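Local coordinates for cytoplasmic export protein 1 (Saccharomyces cerevisiae, PDB 3VWA) that binds tRNA as part of the nuclear tRNA export machinery and may pass aminoacylated tRNA from export receptors at the nuclear pore to the translation machinery, at residues 5-10 / 83-88; 364-369 / 404-409; 383-388 / 398-403. One frame throughout, in Å; residues are numbered along the deposited sequence.

Contact 1 (5-10 / 83-88)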
ATOM      1  N   SER A   5      18.562 -25.277  26.209  1.00 43.44           N
ATOM      2  CA  SER A   5      17.605 -25.299  25.110  1.00 48.45           C
ATOM      3  C   SER A   5      18.293 -25.377  23.770  1.00 44.91           C
ATOM      4  O   SER A   5      19.322 -24.728  23.555  1.00 49.72           O
ATOM      5  CB  SER A   5      16.701 -24.076  25.150  1.00 45.64           C
ATOM      6  OG  SER A   5      15.891 -24.180  26.287  1.00 52.53           O
ATOM      7  N   ILE A   6      17.704 -26.168  22.874  1.00 43.81           N
ATOM      8  CA  ILE A   6      18.034 -26.133  21.445  1.00 45.47           C
ATOM      9  C   ILE A   6      17.900 -24.700  20.856  1.00 48.85           C
ATOM     10  O   ILE A   6      18.809 -24.230  20.132  1.00 46.82           O
ATOM     11  CB  ILE A   6      17.176 -27.162  20.654  1.00 45.72           C
ATOM     12  CG1 ILE A   6      17.751 -28.580  20.798  1.00 48.34           C
ATOM     13  CG2 ILE A   6      17.014 -26.774  19.184  1.00 47.55           C
ATOM     14  CD1 ILE A   6      19.182 -28.779  20.306  1.00 44.74           C
ATOM     15  N   SER A   7      16.795 -24.004  21.192  1.00 40.81           N
ATOM     16  CA  SER A   7      16.606 -22.596  20.793  1.00 40.60           C
ATOM     17  C   SER A   7      17.683 -21.565  21.251  1.00 44.87           C
ATOM     18  O   SER A   7      17.865 -20.515  20.606  1.00 39.53           O
ATOM     19  CB  SER A   7      15.203 -22.088  21.152  1.00 37.04           C
ATOM     20  OG  SER A   7      15.034 -21.987  22.555  1.00 41.67           O
ATOM     21  N   ASN A   8      18.368 -21.856  22.359  1.00 42.33           N
ATOM     22  CA  ASN A   8      19.383 -20.947  22.917  1.00 45.01           C
ATOM     23  C   ASN A   8      20.815 -21.348  22.590  1.00 43.90           C
ATOM     24  O   ASN A   8      21.730 -20.627  22.931  1.00 44.25           O
ATOM     25  CB  ASN A   8      19.229 -20.797  24.447  1.00 46.00           C
ATOM     26  CG  ASN A   8      17.907 -20.143  24.850  1.00 52.01           C
ATOM     27  OD1 ASN A   8      17.138 -19.630  24.008  1.00 47.25           O
ATOM     28  ND2 ASN A   8      17.629 -20.167  26.153  1.00 52.74           N
ATOM     29  N   PHE A   9      20.974 -22.472  21.901  1.00 46.08           N
ATOM     30  CA  PHE A   9      22.267 -23.029  21.501  1.00 51.16           C
ATOM     31  C   PHE A   9      22.304 -23.187  19.987  1.00 52.08           C
ATOM     32  O   PHE A   9      21.620 -24.068  19.436  1.00 59.49           O
ATOM     33  CB  PHE A   9      22.415 -24.425  22.139  1.00 53.06           C
ATOM     34  CG  PHE A   9      23.632 -25.187  21.707  1.00 50.60           C
ATOM     35  CD1 PHE A   9      23.610 -26.000  20.566  1.00 48.34           C
ATOM     36  CD2 PHE A   9      24.807 -25.130  22.469  1.00 51.97           C
ATOM     37  CE1 PHE A   9      24.743 -26.710  20.167  1.00 48.81           C
ATOM     38  CE2 PHE A   9      25.935 -25.850  22.079  1.00 50.09           C
ATOM     39  CZ  PHE A   9      25.912 -26.627  20.925  1.00 47.05           C
ATOM     40  N   GLN A  10      23.077 -22.347  19.306  1.00 49.01           N
ATOM     41  CA  GLN A  10      23.351 -22.547  17.867  1.00 49.55           C
ATOM     42  C   GLN A  10      22.104 -22.575  16.940  1.00 49.57           C
ATOM     43  O   GLN A  10      22.153 -23.219  15.863  1.00 46.96           O
ATOM     44  CB  GLN A  10      24.115 -23.860  17.680  1.00 53.23           C
ATOM     45  CG  GLN A  10      25.391 -23.747  16.890  1.00 55.58           C
ATOM     46  CD  GLN A  10      26.588 -23.875  17.794  1.00 57.38           C
ATOM     47  OE1 GLN A  10      27.255 -24.913  17.818  1.00 54.66           O
ATOM     48  NE2 GLN A  10      26.850 -22.831  18.571  1.00 59.33           N
ATOM     49  N   SER A  83      11.707 -27.193  23.020  1.00 41.68           N
ATOM     50  CA  SER A  83      12.305 -26.634  21.778  1.00 42.93           C
ATOM     51  C   SER A  83      11.777 -27.364  20.527  1.00 38.60           C
ATOM     52  O   SER A  83      12.521 -27.605  19.569  1.00 34.38           O
ATOM     53  CB  SER A  83      13.834 -26.706  21.763  1.00 44.25           C
ATOM     54  OG  SER A  83      14.391 -25.541  22.327  1.00 53.40           O
ATOM     55  N   THR A  84      10.503 -27.731  20.543  1.00 36.15           N
ATOM     56  CA  THR A  84       9.922 -28.458  19.404  1.00 36.82           C
ATOM     57  C   THR A  84       9.244 -27.478  18.431  1.00 37.07           C
ATOM     58  O   THR A  84       8.230 -26.845  18.762  1.00 37.96           O
ATOM     59  CB  THR A  84       9.046 -29.623  19.910  1.00 36.77           C
ATOM     60  OG1 THR A  84       9.901 -30.523  20.634  1.00 45.62           O
ATOM     61  CG2 THR A  84       8.409 -30.409  18.765  1.00 35.72           C
ATOM     62  N   PHE A  85       9.852 -27.325  17.256  1.00 33.98           N
ATOM     63  CA  PHE A  85       9.443 -26.298  16.300  1.00 33.96           C
ATOM     64  C   PHE A  85       9.179 -26.829  14.917  1.00 31.85           C
ATOM     65  O   PHE A  85       9.767 -27.821  14.477  1.00 28.38           O
ATOM     66  CB  PHE A  85      10.498 -25.224  16.128  1.00 32.58           C
ATOM     67  CG  PHE A  85      10.944 -24.548  17.409  1.00 37.01           C
ATOM     68  CD1 PHE A  85      10.027 -23.842  18.206  1.00 35.57           C
ATOM     69  CD2 PHE A  85      12.301 -24.547  17.788  1.00 34.95           C
ATOM     70  CE1 PHE A  85      10.438 -23.173  19.358  1.00 35.26           C
ATOM     71  CE2 PHE A  85      12.718 -23.881  18.971  1.00 37.05           C
ATOM     72  CZ  PHE A  85      11.783 -23.196  19.749  1.00 33.16           C
ATOM     73  N   ILE A  86       8.267 -26.130  14.245  1.00 31.33           N
ATOM     74  CA  ILE A  86       8.129 -26.168  12.798  1.00 31.04           C
ATOM     75  C   ILE A  86       8.321 -24.729  12.315  1.00 30.05           C
ATOM     76  O   ILE A  86       7.566 -23.779  12.688  1.00 31.25           O
ATOM     77  CB  ILE A  86       6.753 -26.716  12.361  1.00 34.10           C
ATOM     78  CG1 ILE A  86       6.503 -28.129  12.929  1.00 37.18           C
ATOM     79  CG2 ILE A  86       6.634 -26.674  10.843  1.00 33.95           C
ATOM     80  CD1 ILE A  86       5.071 -28.645  12.774  1.00 36.91           C
ATOM     81  N   VAL A  87       9.321 -24.550  11.469  1.00 28.89           N
ATOM     82  CA  VAL A  87       9.645 -23.213  10.973  1.00 30.06           C
ATOM     83  C   VAL A  87       9.236 -23.091   9.510  1.00 33.32           C
ATOM     84  O   VAL A  87       9.644 -23.924   8.656  1.00 30.56           O
ATOM     85  CB  VAL A  87      11.135 -22.864  11.159  1.00 30.60           C
ATOM     86  CG1 VAL A  87      11.348 -21.377  10.924  1.00 32.87           C
ATOM     87  CG2 VAL A  87      11.609 -23.215  12.566  1.00 31.55           C
ATOM     88  N   THR A  88       8.417 -22.076   9.219  1.00 30.22           N
ATOM     89  CA  THR A  88       7.805 -21.977   7.847  1.00 31.48           C
ATOM     90  C   THR A  88       8.078 -20.632   7.297  1.00 28.25           C
ATOM     91  O   THR A  88       8.591 -19.763   8.023  1.00 30.11           O
ATOM     92  CB  THR A  88       6.255 -22.109   7.872  1.00 31.15           C
ATOM     93  OG1 THR A  88       5.694 -21.014   8.612  1.00 28.35           O
ATOM     94  CG2 THR A  88       5.844 -23.435   8.482  1.00 29.41           C
TER
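Ser83, just before strand 85-89, reaches across to the N-terminal segment 5-10 and can be traced outward atom by atom. Its CB packs against the CB of Ile6 at 3.6 Å, whose CG1-CD1 arm leads away. Its OG then accepts a nearly straight hydrogen bond from Ser7 N, 3.1 Å long with an N-H...O angle of 164°. Ile6 N also lies close to this oxygen but at a poor angle, and is instead hydrogen-bonded to Asp80 OD1. The acceptor thus receives an amide of the type I turn Ile6-Phe9, itself closed by a weak Phe9 N to Ile6 O bond; Asn8 N also bonds to Ser5 O. Ser7 turns its CB to the edge of the Phe85 ring, near the ring plane, 3.8 Å from CE2. Its OG takes the crowded position between backbone N and carbonyl carbon (chi1 68°), pointing to Asn8 OD1 in a weak bond. Beyond the contact, Phe85 meets the Phe11 ring and lies on strands 39-45 and 73-77 of the antiparallel sheet in the N-terminal, kinase-like part of the chain. Across the two segments the chemistry is neutral: one good hydrogen bond beside a few carbon contacts, with 155 Å² buried. This implies a modest, directional tie of the leading loop to the sheet strand that follows Ser83.

Contact 2 (364-369 / 404-409)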
ATOM      1  N   TYR A 364       0.508  13.114  -7.243  1.00 30.69           N
ATOM      2  CA  TYR A 364       0.862  12.250  -6.131  1.00 28.36           C
ATOM      3  C   TYR A 364       2.127  12.697  -5.346  1.00 27.93           C
ATOM      4  O   TYR A 364       2.487  12.008  -4.422  1.00 31.28           O
ATOM      5  CB  TYR A 364       1.017  10.789  -6.584  1.00 30.01           C
ATOM      6  CG  TYR A 364      -0.312  10.028  -6.699  1.00 31.57           C
ATOM      7  CD1 TYR A 364      -0.840   9.293  -5.627  1.00 27.09           C
ATOM      8  CD2 TYR A 364      -1.017  10.052  -7.890  1.00 30.70           C
ATOM      9  CE1 TYR A 364      -2.075   8.627  -5.731  1.00 27.18           C
ATOM     10  CE2 TYR A 364      -2.215   9.362  -8.040  1.00 31.75           C
ATOM     11  CZ  TYR A 364      -2.748   8.661  -6.968  1.00 31.63           C
ATOM     12  OH  TYR A 364      -3.964   8.048  -7.189  1.00 31.28           O
ATOM     13  N   LEU A 365       2.786  13.814  -5.713  1.00 25.89           N
ATOM     14  CA  LEU A 365       4.086  14.204  -5.125  1.00 28.50           C
ATOM     15  C   LEU A 365       4.043  14.406  -3.622  1.00 27.30           C
ATOM     16  O   LEU A 365       4.886  13.874  -2.930  1.00 30.72           O
ATOM     17  CB  LEU A 365       4.684  15.477  -5.774  1.00 31.32           C
ATOM     18  CG  LEU A 365       6.092  15.386  -6.390  1.00 31.94           C
ATOM     19  CD1 LEU A 365       6.592  16.762  -6.771  1.00 33.42           C
ATOM     20  CD2 LEU A 365       7.167  14.607  -5.605  1.00 28.83           C
ATOM     21  N   PRO A 366       3.055  15.184  -3.115  1.00 29.62           N
ATOM     22  CA  PRO A 366       2.913  15.355  -1.646  1.00 32.22           C
ATOM     23  C   PRO A 366       2.800  14.016  -0.934  1.00 29.58           C
ATOM     24  O   PRO A 366       3.427  13.808   0.059  1.00 37.02           O
ATOM     25  CB  PRO A 366       1.614  16.203  -1.493  1.00 33.83           C
ATOM     26  CG  PRO A 366       1.307  16.736  -2.871  1.00 28.73           C
ATOM     27  CD  PRO A 366       1.925  15.789  -3.852  1.00 27.00           C
ATOM     28  N   LYS A 367       2.079  13.075  -1.505  1.00 31.61           N
ATOM     29  CA  LYS A 367       2.045  11.735  -0.949  1.00 30.93           C
ATOM     30  C   LYS A 367       3.306  10.943  -1.197  1.00 30.94           C
ATOM     31  O   LYS A 367       3.475   9.947  -0.563  1.00 29.11           O
ATOM     32  CB  LYS A 367       0.863  10.944  -1.533  1.00 36.71           C
ATOM     33  CG  LYS A 367      -0.486  11.555  -1.274  1.00 39.97           C
ATOM     34  CD  LYS A 367      -1.441  10.473  -0.840  1.00 48.48           C
ATOM     35  CE  LYS A 367      -2.826  11.053  -0.621  1.00 47.48           C
ATOM     36  NZ  LYS A 367      -3.550  10.983  -1.921  1.00 53.96           N
ATOM     37  N   LEU A 368       4.167  11.320  -2.158  1.00 31.54           N
ATOM     38  CA  LEU A 368       5.383  10.527  -2.359  1.00 31.81           C
ATOM     39  C   LEU A 368       6.494  10.910  -1.377  1.00 34.15           C
ATOM     40  O   LEU A 368       7.498  10.232  -1.266  1.00 30.77           O
ATOM     41  CB  LEU A 368       5.863  10.588  -3.810  1.00 33.19           C
ATOM     42  CG  LEU A 368       4.933   9.962  -4.878  1.00 33.30           C
ATOM     43  CD1 LEU A 368       5.198  10.524  -6.261  1.00 31.45           C
ATOM     44  CD2 LEU A 368       5.047   8.436  -4.855  1.00 30.82           C
ATOM     45  N   ILE A 369       6.303  12.010  -0.648  1.00 38.93           N
ATOM     46  CA  ILE A 369       7.286  12.424   0.353  1.00 34.25           C
ATOM     47  C   ILE A 369       7.073  11.618   1.612  1.00 35.67           C
ATOM     48  O   ILE A 369       6.030  11.724   2.248  1.00 37.74           O
ATOM     49  CB  ILE A 369       7.156  13.937   0.646  1.00 42.08           C
ATOM     50  CG1 ILE A 369       7.305  14.696  -0.664  1.00 36.75           C
ATOM     51  CG2 ILE A 369       8.148  14.389   1.739  1.00 38.78           C
ATOM     52  CD1 ILE A 369       6.920  16.148  -0.591  1.00 39.23           C
ATOM     53  N   ILE A 404       4.883  23.742  -5.964  1.00 22.65           N
ATOM     54  CA  ILE A 404       6.149  24.103  -5.342  1.00 25.66           C
ATOM     55  C   ILE A 404       6.055  24.155  -3.819  1.00 26.19           C
ATOM     56  O   ILE A 404       6.955  23.667  -3.128  1.00 26.32           O
ATOM     57  CB  ILE A 404       6.665  25.471  -5.896  1.00 24.10           C
ATOM     58  CG1 ILE A 404       7.326  25.278  -7.267  1.00 26.85           C
ATOM     59  CG2 ILE A 404       7.690  26.090  -4.959  1.00 24.06           C
ATOM     60  CD1 ILE A 404       7.582  26.579  -8.027  1.00 25.35           C
ATOM     61  N   PRO A 405       4.973  24.746  -3.287  1.00 25.25           N
ATOM     62  CA  PRO A 405       4.870  24.797  -1.845  1.00 26.68           C
ATOM     63  C   PRO A 405       4.893  23.435  -1.138  1.00 30.26           C
ATOM     64  O   PRO A 405       5.298  23.349   0.009  1.00 31.45           O
ATOM     65  CB  PRO A 405       3.515  25.454  -1.624  1.00 24.24           C
ATOM     66  CG  PRO A 405       3.429  26.389  -2.788  1.00 26.29           C
ATOM     67  CD  PRO A 405       3.894  25.516  -3.936  1.00 23.71           C
ATOM     68  N   CYS A 406       4.424  22.386  -1.783  1.00 32.75           N
ATOM     69  CA  CYS A 406       4.361  21.064  -1.122  1.00 33.19           C
ATOM     70  C   CYS A 406       5.738  20.390  -1.079  1.00 32.47           C
ATOM     71  O   CYS A 406       5.993  19.498  -0.283  1.00 37.55           O
ATOM     72  CB  CYS A 406       3.417  20.146  -1.904  1.00 36.56           C
ATOM     73  SG  CYS A 406       1.848  20.859  -2.448  1.00 47.94           S
ATOM     74  N   ILE A 407       6.657  20.762  -1.936  1.00 31.08           N
ATOM     75  CA  ILE A 407       7.921  20.035  -1.822  1.00 30.89           C
ATOM     76  C   ILE A 407       9.055  20.863  -1.264  1.00 32.47           C
ATOM     77  O   ILE A 407      10.153  20.381  -1.005  1.00 34.83           O
ATOM     78  CB  ILE A 407       8.301  19.207  -3.103  1.00 31.85           C
ATOM     79  CG1 ILE A 407       9.161  19.974  -4.069  1.00 30.88           C
ATOM     80  CG2 ILE A 407       7.060  18.545  -3.760  1.00 33.67           C
ATOM     81  CD1 ILE A 407       8.588  21.289  -4.517  1.00 33.25           C
ATOM     82  N   VAL A 408       8.757  22.116  -1.029  1.00 30.68           N
ATOM     83  CA  VAL A 408       9.766  23.054  -0.631  1.00 32.92           C
ATOM     84  C   VAL A 408      10.483  22.655   0.670  1.00 30.25           C
ATOM     85  O   VAL A 408      11.664  22.986   0.883  1.00 33.05           O
ATOM     86  CB  VAL A 408       9.083  24.421  -0.617  1.00 32.61           C
ATOM     87  CG1 VAL A 408       8.816  24.889   0.780  1.00 36.41           C
ATOM     88  CG2 VAL A 408       9.831  25.414  -1.464  1.00 34.96           C
ATOM     89  N   SER A 409       9.837  21.890   1.532  1.00 34.41           N
ATOM     90  CA  SER A 409      10.536  21.519   2.810  1.00 36.62           C
ATOM     91  C   SER A 409      11.551  20.401   2.635  1.00 37.73           C
ATOM     92  O   SER A 409      12.373  20.130   3.521  1.00 40.89           O
ATOM     93  CB  SER A 409       9.565  21.233   3.951  1.00 32.08           C
ATOM     94  OG  SER A 409       8.881  20.032   3.801  1.00 31.36           O
TER
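Apolar packing carries almost all of this contact between the C-terminal ends of helices 355-368 and 394-407, and it centres on one methyl group. CG2 of Ile407, set anti to its carbonyl carbon, receives Leu365 CD1 at 3.5 Å, the two side chains crossing obliquely. The same methyl is met by Ile369 CD1 at 4.0 Å, this time with the chains at about a right angle. Both Leu365 (chi1 -123°) and Ile407 (chi1 92°) depart from the staggered rotamers, which may reflect a tight fit. At the exposed residues Pro366 and Cys406 the touch is looser: Pro366 brings its CG to Cys406 CB at 4.1 Å, and the sulphur, SG, sits about equally far from that carbon.

Polar groups contribute little. The nearest approach of a polar atom is Cys406 O, 3.5 Å from Ile369 CD1, a carbon-oxygen contact and no hydrogen bond; none spans the segments. Backbone bonding is itself irregular on both sides. Each helix is kinked near a proline, Pro366 in one and Pro405 in the other, whose nitrogen has no hydrogen to give to the preceding turn.

Around the contact, helix 374-387 packs against both segments, its Phe385 touching both Leu365 and Ile407, and Ile377 reaches Ile369. Residues 404-409 belong to the first HEAT repeat, so the contact joins that repeat to the preceding helix 355-368. Carbon-to-carbon packing with no directional bond implies cohesion that rests on shape fit and on the exclusion of water from the buried Leu365-Ile407 pair.

Contact 3 (383-388 / 398-403)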
ATOM      1  N   PRO A 383      15.216  18.245  -9.400  1.00 32.72           N
ATOM      2  CA  PRO A 383      15.817  18.810 -10.601  1.00 33.74           C
ATOM      3  C   PRO A 383      14.982  18.521 -11.854  1.00 33.81           C
ATOM      4  O   PRO A 383      15.014  19.302 -12.783  1.00 36.09           O
ATOM      5  CB  PRO A 383      17.184  18.097 -10.670  1.00 36.62           C
ATOM      6  CG  PRO A 383      17.477  17.784  -9.230  1.00 37.14           C
ATOM      7  CD  PRO A 383      16.140  17.334  -8.716  1.00 30.88           C
ATOM      8  N   HIS A 384      14.239  17.426 -11.891  1.00 33.04           N
ATOM      9  CA  HIS A 384      13.364  17.166 -13.068  1.00 33.95           C
ATOM     10  C   HIS A 384      12.043  17.801 -12.840  1.00 29.05           C
ATOM     11  O   HIS A 384      11.413  18.385 -13.746  1.00 27.81           O
ATOM     12  CB  HIS A 384      13.195  15.653 -13.276  1.00 39.37           C
ATOM     13  CG  HIS A 384      14.506  14.923 -13.426  1.00 44.20           C
ATOM     14  ND1 HIS A 384      14.951  14.018 -12.528  1.00 48.11           N
ATOM     15  CD2 HIS A 384      15.483  15.016 -14.407  1.00 46.66           C
ATOM     16  CE1 HIS A 384      16.142  13.549 -12.924  1.00 49.64           C
ATOM     17  NE2 HIS A 384      16.469  14.159 -14.073  1.00 48.90           N
ATOM     18  N   PHE A 385      11.588  17.706 -11.598  1.00 30.48           N
ATOM     19  CA  PHE A 385      10.342  18.320 -11.240  1.00 29.75           C
ATOM     20  C   PHE A 385      10.273  19.777 -11.724  1.00 34.12           C
ATOM     21  O   PHE A 385       9.296  20.220 -12.352  1.00 32.26           O
ATOM     22  CB  PHE A 385      10.180  18.224  -9.743  1.00 29.66           C
ATOM     23  CG  PHE A 385       9.201  19.208  -9.183  1.00 28.71           C
ATOM     24  CD1 PHE A 385       7.823  18.934  -9.186  1.00 28.48           C
ATOM     25  CD2 PHE A 385       9.658  20.427  -8.658  1.00 28.73           C
ATOM     26  CE1 PHE A 385       6.915  19.846  -8.657  1.00 24.73           C
ATOM     27  CE2 PHE A 385       8.755  21.321  -8.113  1.00 26.17           C
ATOM     28  CZ  PHE A 385       7.395  21.031  -8.135  1.00 26.46           C
ATOM     29  N   ILE A 386      11.339  20.510 -11.439  1.00 31.95           N
ATOM     30  CA  ILE A 386      11.347  21.962 -11.598  1.00 31.68           C
ATOM     31  C   ILE A 386      11.406  22.423 -13.041  1.00 29.25           C
ATOM     32  O   ILE A 386      10.889  23.469 -13.365  1.00 33.14           O
ATOM     33  CB  ILE A 386      12.502  22.619 -10.735  1.00 26.27           C
ATOM     34  CG1 ILE A 386      12.218  24.099 -10.485  1.00 26.99           C
ATOM     35  CG2 ILE A 386      13.897  22.312 -11.274  1.00 26.41           C
ATOM     36  CD1 ILE A 386      10.927  24.280  -9.708  1.00 26.85           C
ATOM     37  N   GLN A 387      12.028  21.634 -13.903  1.00 34.05           N
ATOM     38  CA  GLN A 387      12.035  21.901 -15.351  1.00 36.21           C
ATOM     39  C   GLN A 387      10.621  21.963 -15.852  1.00 34.42           C
ATOM     40  O   GLN A 387      10.359  22.567 -16.896  1.00 36.68           O
ATOM     41  CB  GLN A 387      12.807  20.814 -16.131  1.00 41.41           C
ATOM     42  CG  GLN A 387      14.305  20.765 -15.868  1.00 43.38           C
ATOM     43  CD  GLN A 387      14.889  22.133 -15.528  1.00 49.55           C
ATOM     44  OE1 GLN A 387      15.442  22.821 -16.372  1.00 50.48           O
ATOM     45  NE2 GLN A 387      14.766  22.528 -14.270  1.00 55.84           N
ATOM     46  N   GLY A 388       9.696  21.345 -15.128  1.00 29.96           N
ATOM     47  CA  GLY A 388       8.259  21.522 -15.495  1.00 35.49           C
ATOM     48  C   GLY A 388       7.904  22.996 -15.741  1.00 35.42           C
ATOM     49  O   GLY A 388       6.987  23.320 -16.515  1.00 32.80           O
ATOM     50  N   LEU A 398       1.951  25.783 -15.130  1.00 25.08           N
ATOM     51  CA  LEU A 398       1.068  26.167 -14.014  1.00 26.46           C
ATOM     52  C   LEU A 398       1.005  25.083 -12.939  1.00 26.60           C
ATOM     53  O   LEU A 398       1.224  25.346 -11.784  1.00 25.55           O
ATOM     54  CB  LEU A 398      -0.354  26.491 -14.476  1.00 25.89           C
ATOM     55  CG  LEU A 398      -1.351  27.011 -13.403  1.00 26.23           C
ATOM     56  CD1 LEU A 398      -0.891  28.323 -12.798  1.00 23.49           C
ATOM     57  CD2 LEU A 398      -2.786  27.151 -13.970  1.00 24.81           C
ATOM     58  N   GLN A 399       0.727  23.843 -13.313  1.00 31.46           N
ATOM     59  CA  GLN A 399       0.663  22.839 -12.253  1.00 28.52           C
ATOM     60  C   GLN A 399       1.980  22.665 -11.527  1.00 26.77           C
ATOM     61  O   GLN A 399       1.964  22.435 -10.314  1.00 27.11           O
ATOM     62  CB  GLN A 399       0.126  21.490 -12.709  1.00 28.80           C
ATOM     63  CG  GLN A 399      -1.324  21.541 -13.165  1.00 34.23           C
ATOM     64  CD  GLN A 399      -2.257  22.094 -12.099  1.00 35.21           C
ATOM     65  OE1 GLN A 399      -2.729  23.183 -12.240  1.00 36.11           O
ATOM     66  NE2 GLN A 399      -2.511  21.334 -11.031  1.00 33.29           N
ATOM     67  N   THR A 400       3.111  22.703 -12.242  1.00 26.07           N
ATOM     68  CA  THR A 400       4.388  22.587 -11.547  1.00 25.41           C
ATOM     69  C   THR A 400       4.410  23.740 -10.534  1.00 27.94           C
ATOM     70  O   THR A 400       4.676  23.544  -9.373  1.00 34.65           O
ATOM     71  CB  THR A 400       5.593  22.669 -12.507  1.00 24.07           C
ATOM     72  OG1 THR A 400       5.465  21.707 -13.575  1.00 23.56           O
ATOM     73  CG2 THR A 400       6.876  22.399 -11.781  1.00 23.47           C
ATOM     74  N   LEU A 401       4.082  24.940 -10.993  1.00 30.57           N
ATOM     75  CA  LEU A 401       4.105  26.106 -10.153  1.00 30.42           C
ATOM     76  C   LEU A 401       3.313  25.932  -8.874  1.00 28.87           C
ATOM     77  O   LEU A 401       3.850  26.135  -7.782  1.00 29.09           O
ATOM     78  CB  LEU A 401       3.685  27.341 -10.931  1.00 28.48           C
ATOM     79  CG  LEU A 401       3.492  28.648 -10.143  1.00 29.87           C
ATOM     80  CD1 LEU A 401       4.766  29.128  -9.414  1.00 28.04           C
ATOM     81  CD2 LEU A 401       3.025  29.662 -11.171  1.00 27.86           C
ATOM     82  N   LYS A 402       2.079  25.494  -8.998  1.00 28.94           N
ATOM     83  CA  LYS A 402       1.188  25.322  -7.841  1.00 29.34           C
ATOM     84  C   LYS A 402       1.617  24.189  -6.893  1.00 30.63           C
ATOM     85  O   LYS A 402       1.006  23.955  -5.837  1.00 28.99           O
ATOM     86  CB  LYS A 402      -0.197  24.919  -8.331  1.00 30.89           C
ATOM     87  CG  LYS A 402      -0.982  25.965  -9.089  1.00 37.91           C
ATOM     88  CD  LYS A 402      -2.440  25.526  -9.096  1.00 38.19           C
ATOM     89  CE  LYS A 402      -3.315  26.488  -9.899  1.00 42.78           C
ATOM     90  NZ  LYS A 402      -4.772  26.214  -9.694  1.00 41.38           N
ATOM     91  N   THR A 403       2.594  23.408  -7.308  1.00 26.59           N
ATOM     92  CA  THR A 403       2.999  22.261  -6.513  1.00 23.64           C
ATOM     93  C   THR A 403       4.239  22.610  -5.683  1.00 23.58           C
ATOM     94  O   THR A 403       4.614  21.855  -4.832  1.00 23.94           O
ATOM     95  CB  THR A 403       3.256  21.055  -7.473  1.00 23.06           C
ATOM     96  OG1 THR A 403       2.010  20.726  -8.093  1.00 26.70           O
ATOM     97  CG2 THR A 403       3.760  19.825  -6.769  1.00 23.30           C
TER
HETATM   98  O   HOH W   1       6.922  19.327 -13.095  1.00 21.66           O
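Phe385 holds its CG anti to the backbone N (chi1 160°), and Thr400 holds its CG2 likewise (chi1 -54° for OG1), so the two side chains run antiparallel, side by side, with the methyl over the ring. CG2 of Thr400 lies over one face of the ring in a CH-pi contact, 4.1 Å from the centroid and offset toward the rim. The same methyl comes within 3.3 Å of Phe385 O. The OG1 branch is bonded to Leu396 O in its own helix, and it accepts a hydrogen bond from a water that also donates to Phe385 O at 2.6 Å. OG1 packs on Gly388 CA at 3.4 Å, so close that a CB on that residue would clash with it. Thr403 adds its CG2, obliquely, 3.7 Å from Phe385 CE1, and its OG1 donates to Gln399 O at 2.8 Å, from above the carbonyl plane. An alanine in place of Thr403 would remove CG2 and OG1, and would probably loosen the packing against the Phe385 ring and lose the hydrogen bond to Gln399 O. Segments 383-387 and 398-403, both in the first HEAT repeat, run at 127°, with a closest axis approach of 10.0 Å. Phe385 is covered further by Leu362 of helix 355-368 and Phe350 of helix 342-351, while Leu401 faces helices 413-427 and 433-446.

Overall arrangement
Contact 1 comes first along the chain, in the N-terminal kinase-like domain, and closes before contact 2 opens; contact 3 is nested inside the loop that contact 2 closes. Contact 1 lies 48 Å from contact 2 and 56 Å from contact 3, centre to centre, on the opposite side of the chain's centre, and touches neither. Contacts 2 and 3 have their centres 11 Å apart and are continuous: both use helix 394-407, and Leu365 of contact 2 meets Thr403 of contact 3, drawing consecutive helices 355-368, 374-387 and 394-407 into one core. Contact 1 thus lies in the kinase-like domain, contacts 2 and 3 in the helical HEAT-repeat part of the elongated tRNA-binding protein.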